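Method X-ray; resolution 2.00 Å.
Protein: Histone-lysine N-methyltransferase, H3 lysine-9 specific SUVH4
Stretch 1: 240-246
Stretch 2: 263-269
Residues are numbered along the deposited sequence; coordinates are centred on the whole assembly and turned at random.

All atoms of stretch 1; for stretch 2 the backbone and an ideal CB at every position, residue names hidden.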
ATOM      1  N   LEU A 240     -14.299  22.104  -6.214  1.00 67.66           N
ATOM      2  CA  LEU A 240     -14.867  21.230  -7.236  1.00 70.37           C
ATOM      3  C   LEU A 240     -14.946  21.939  -8.577  1.00 71.21           C
ATOM      4  O   LEU A 240     -15.430  23.065  -8.671  1.00 72.90           O
ATOM      5  CB  LEU A 240     -16.262  20.771  -6.807  1.00 72.45           C
ATOM      6  CG  LEU A 240     -16.820  19.459  -7.358  1.00 71.61           C
ATOM      7  CD1 LEU A 240     -17.771  19.722  -8.512  1.00 72.45           C
ATOM      8  CD2 LEU A 240     -15.693  18.511  -7.773  1.00 68.16           C
ATOM      9  N   VAL A 241     -14.464  21.273  -9.616  1.00 73.73           N
ATOM     10  CA  VAL A 241     -14.435  21.852 -10.944  1.00 75.76           C
ATOM     11  C   VAL A 241     -15.277  20.997 -11.885  1.00 74.25           C
ATOM     12  O   VAL A 241     -15.890  21.493 -12.832  1.00 76.87           O
ATOM     13  CB  VAL A 241     -12.986  21.974 -11.446  1.00 80.21           C
ATOM     14  CG1 VAL A 241     -12.956  22.315 -12.908  1.00 86.08           C
ATOM     15  CG2 VAL A 241     -12.244  23.035 -10.648  1.00 82.78           C
ATOM     16  N   CYS A 242     -15.326  19.705 -11.593  1.00 67.33           N
ATOM     17  CA  CYS A 242     -16.073  18.759 -12.403  1.00 66.74           C
ATOM     18  C   CYS A 242     -16.630  17.677 -11.491  1.00 63.36           C
ATOM     19  O   CYS A 242     -15.885  17.047 -10.748  1.00 60.49           O
ATOM     20  CB  CYS A 242     -15.160  18.145 -13.470  1.00 66.14           C
ATOM     21  SG  CYS A 242     -15.940  16.926 -14.550  1.00 69.34           S
ATOM     22  N   GLU A 243     -17.941  17.467 -11.548  1.00 72.10           N
ATOM     23  CA  GLU A 243     -18.611  16.489 -10.697  1.00 75.12           C
ATOM     24  C   GLU A 243     -18.131  15.051 -10.977  1.00 70.60           C
ATOM     25  O   GLU A 243     -18.258  14.170 -10.123  1.00 68.47           O
ATOM     26  CB  GLU A 243     -20.133  16.605 -10.873  1.00 86.22           C
ATOM     27  CG  GLU A 243     -20.960  16.173  -9.665  1.00 95.21           C
ATOM     28  CD  GLU A 243     -21.682  17.332  -8.983  1.00101.90           C
ATOM     29  OE1 GLU A 243     -21.773  18.427  -9.582  1.00103.69           O
ATOM     30  OE2 GLU A 243     -22.159  17.143  -7.843  1.00102.93           O
ATOM     31  N   ASP A 244     -17.558  14.831 -12.163  1.00 61.97           N
ATOM     32  CA  ASP A 244     -17.125  13.500 -12.602  1.00 57.25           C
ATOM     33  C   ASP A 244     -16.425  13.575 -13.956  1.00 56.71           C
ATOM     34  O   ASP A 244     -17.082  13.747 -14.975  1.00 59.05           O
ATOM     35  CB  ASP A 244     -18.332  12.569 -12.721  1.00 55.71           C
ATOM     36  CG  ASP A 244     -17.964  11.183 -13.237  1.00 59.68           C
ATOM     37  OD1 ASP A 244     -16.763  10.848 -13.315  1.00 55.89           O
ATOM     38  OD2 ASP A 244     -18.892  10.411 -13.552  1.00 62.15           O
ATOM     39  N   ILE A 245     -15.104  13.423 -13.981  1.00 56.21           N
ATOM     40  CA  ILE A 245     -14.375  13.528 -15.248  1.00 54.30           C
ATOM     41  C   ILE A 245     -14.756  12.428 -16.239  1.00 58.16           C
ATOM     42  O   ILE A 245     -14.661  12.619 -17.456  1.00 57.37           O
ATOM     43  CB  ILE A 245     -12.847  13.531 -15.056  1.00 54.77           C
ATOM     44  CG1 ILE A 245     -12.380  12.220 -14.423  1.00 49.04           C
ATOM     45  CG2 ILE A 245     -12.422  14.715 -14.208  1.00 57.75           C
ATOM     46  CD1 ILE A 245     -10.892  11.973 -14.552  1.00 52.12           C
ATOM     47  N   SER A 246     -15.187  11.281 -15.721  1.00 55.75           N
ATOM     48  CA  SER A 246     -15.647  10.201 -16.581  1.00 58.58           C
ATOM     49  C   SER A 246     -17.009  10.628 -17.114  1.00 63.49           C
ATOM     50  O   SER A 246     -17.564  11.637 -16.679  1.00 67.58           O
ATOM     51  CB  SER A 246     -15.729   8.875 -15.811  1.00 54.82           C
ATOM     52  OG  SER A 246     -16.989   8.692 -15.183  1.00 54.11           O
ATOM     53  N   UNK A 263      -9.612  30.561 -11.454  1.00137.08           N
ATOM     54  CA  UNK A 263      -9.177  30.325 -12.818  1.00140.10           C
ATOM     55  C   UNK A 263      -9.320  28.837 -13.147  1.00132.87           C
ATOM     56  O   UNK A 263      -8.451  28.218 -13.773  1.00130.86           O
ATOM     57  CB  UNK A 263      -7.734  30.792 -13.016  1.00140.10           C
ATOM     58  N   UNK A 264     -10.424  28.288 -12.647  1.00125.86           N
ATOM     59  CA  UNK A 264     -10.696  26.855 -12.550  1.00119.39           C
ATOM     60  C   UNK A 264     -11.294  26.141 -13.765  1.00113.78           C
ATOM     61  O   UNK A 264     -12.449  25.734 -13.737  1.00112.25           O
ATOM     62  CB  UNK A 264     -11.647  26.639 -11.371  1.00119.39           C
ATOM     63  N   UNK A 265     -10.497  25.944 -14.801  1.00108.66           N
ATOM     64  CA  UNK A 265     -10.899  25.098 -15.908  1.00102.00           C
ATOM     65  C   UNK A 265     -10.808  23.667 -15.423  1.00 97.76           C
ATOM     66  O   UNK A 265     -10.191  23.408 -14.402  1.00 95.38           O
ATOM     67  CB  UNK A 265     -10.035  25.331 -17.149  1.00102.00           C
ATOM     68  N   UNK A 266     -11.477  22.758 -16.114  1.00 99.50           N
ATOM     69  CA  UNK A 266     -11.512  21.378 -15.709  1.00 93.69           C
ATOM     70  C   UNK A 266     -10.626  20.582 -16.642  1.00 90.79           C
ATOM     71  O   UNK A 266     -10.430  20.961 -17.764  1.00 92.35           O
ATOM     72  CB  UNK A 266     -12.943  20.837 -15.703  1.00 93.69           C
ATOM     73  N   UNK A 267     -10.059  19.501 -16.140  1.00 80.06           N
ATOM     74  CA  UNK A 267      -9.086  18.675 -16.856  1.00 75.79           C
ATOM     75  C   UNK A 267      -9.673  18.052 -18.121  1.00 77.66           C
ATOM     76  O   UNK A 267      -8.919  17.666 -19.017  1.00 81.24           O
ATOM     77  CB  UNK A 267      -8.561  17.572 -15.936  1.00 75.79           C
ATOM     78  N   UNK A 268     -11.001  17.970 -18.187  1.00 83.25           N
ATOM     79  CA  UNK A 268     -11.691  17.356 -19.321  1.00 84.23           C
ATOM     80  C   UNK A 268     -11.648  18.206 -20.592  1.00 87.90           C
ATOM     81  O   UNK A 268     -11.785  17.683 -21.689  1.00 91.47           O
ATOM     82  CB  UNK A 268     -13.149  17.082 -18.945  1.00 84.23           C
ATOM     83  N   UNK A 269     -11.465  19.513 -20.442  1.00 81.17           N
ATOM     84  CA  UNK A 269     -11.411  20.414 -21.595  1.00 85.67           C
ATOM     85  C   UNK A 269     -10.334  19.999 -22.597  1.00 85.45           C
ATOM     86  O   UNK A 269      -9.163  19.897 -22.248  1.00 82.35           O
ATOM     87  CB  UNK A 269     -11.157  21.848 -21.128  1.00 85.67           C
TER

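Position 263 has nothing of stretch 1 within 5.5 Å of its ideal CB. Its phi of 91° lies in the left-handed half of the Ramachandran plot, where glycine is most at ease, but otherwise stretch 1 sets no requirement. The residue is S263, poorly ordered, whose O accepts a weak hydrogen bond from the N of residue 265.

At position 264 the CB points toward stretch 1, and its ideal position lies 3.7 Å from V241 CG2. A compact apolar side chain would suit this methyl, and a phi of -85° does not exclude proline. The residue is P264; its CB packs 3.9 Å from V241 CG2, and the ring offers hydrocarbon without any polar group to satisfy.

Position 265 turns its CB away, so stretch 1 hardly restricts the choice. The residue is V265. Its contribution to the contact comes from the backbone: O lies 3.3 Å from V241 CG1, a methyl that cannot donate a hydrogen bond, and this oxygen has no partner in the model.

Position 266 comes closest to V241, with the CA atoms of the two residues 5.6 Å apart. Its ideal CB is a tight 3.2 Å from V241 CG1 and 4.1 Å from C242 CB, which favours a small residue such as alanine, serine or cysteine. The residue is S266. Its OG reaches 3.6 Å from C242 CB, while its backbone O accepts a hydrogen bond from the N of residue 269, closing a type I turn.

Position 267 is the second residue of that turn, and its phi/psi of -62°/-20° would suit proline well, although other residues can adopt it. The CB points toward stretch 1, its ideal position 5.1 Å from I245 CG2, leaving room for a modest apolar group. The residue is P267: its ring fixes phi near the value the turn needs and brings CG to 3.9 Å from I245 CG2.

Position 268 also points its CB toward stretch 1, with I245 O 4.9 Å and C242 SG 5.2 Å from the ideal atom. Valine, threonine or serine could be considered. The residue is T268, which combines two roles: CG2 packs 3.8 Å from I245 CB, and OG1 shares a 2.8 Å hydrogen bond with S266 OG, in which either hydroxyl could donate.

Position 269 has no neighbour from stretch 1 near its ideal CB, so many side chains would fit. The residue is S269, whose OG donates to S266 O at 3.2 Å, adding a side-chain hydrogen bond to the turn.

Stretch 2 263-269: SPVSPTS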
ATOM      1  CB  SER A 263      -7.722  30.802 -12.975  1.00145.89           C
ATOM      2  OG  SER A 263      -6.779  29.770 -12.757  1.00145.29           O
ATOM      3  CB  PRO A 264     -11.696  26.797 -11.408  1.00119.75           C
ATOM      4  CG  PRO A 264     -12.452  28.066 -11.538  1.00124.64           C
ATOM      5  CD  PRO A 264     -11.491  29.095 -12.043  1.00128.02           C
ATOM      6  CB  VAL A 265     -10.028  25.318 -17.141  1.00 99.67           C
ATOM      7  CG1 VAL A 265      -9.376  26.682 -17.075  1.00103.44           C
ATOM      8  CG2 VAL A 265      -8.996  24.231 -17.268  1.00 95.25           C
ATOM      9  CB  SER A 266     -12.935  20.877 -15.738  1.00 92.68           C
ATOM     10  OG  SER A 266     -12.964  19.514 -16.002  1.00 91.93           O
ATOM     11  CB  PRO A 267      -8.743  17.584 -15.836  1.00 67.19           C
ATOM     12  CG  PRO A 267      -9.885  17.578 -14.874  1.00 64.59           C
ATOM     13  CD  PRO A 267     -10.298  19.002 -14.775  1.00 71.73           C
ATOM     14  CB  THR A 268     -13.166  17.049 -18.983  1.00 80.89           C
ATOM     15  OG1 THR A 268     -13.764  18.209 -18.392  1.00 82.33           O
ATOM     16  CG2 THR A 268     -13.271  15.867 -18.011  1.00 75.49           C
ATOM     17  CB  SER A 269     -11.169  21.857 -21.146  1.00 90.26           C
ATOM     18  OG  SER A 269     -12.075  22.243 -20.126  1.00 91.85           O
TER
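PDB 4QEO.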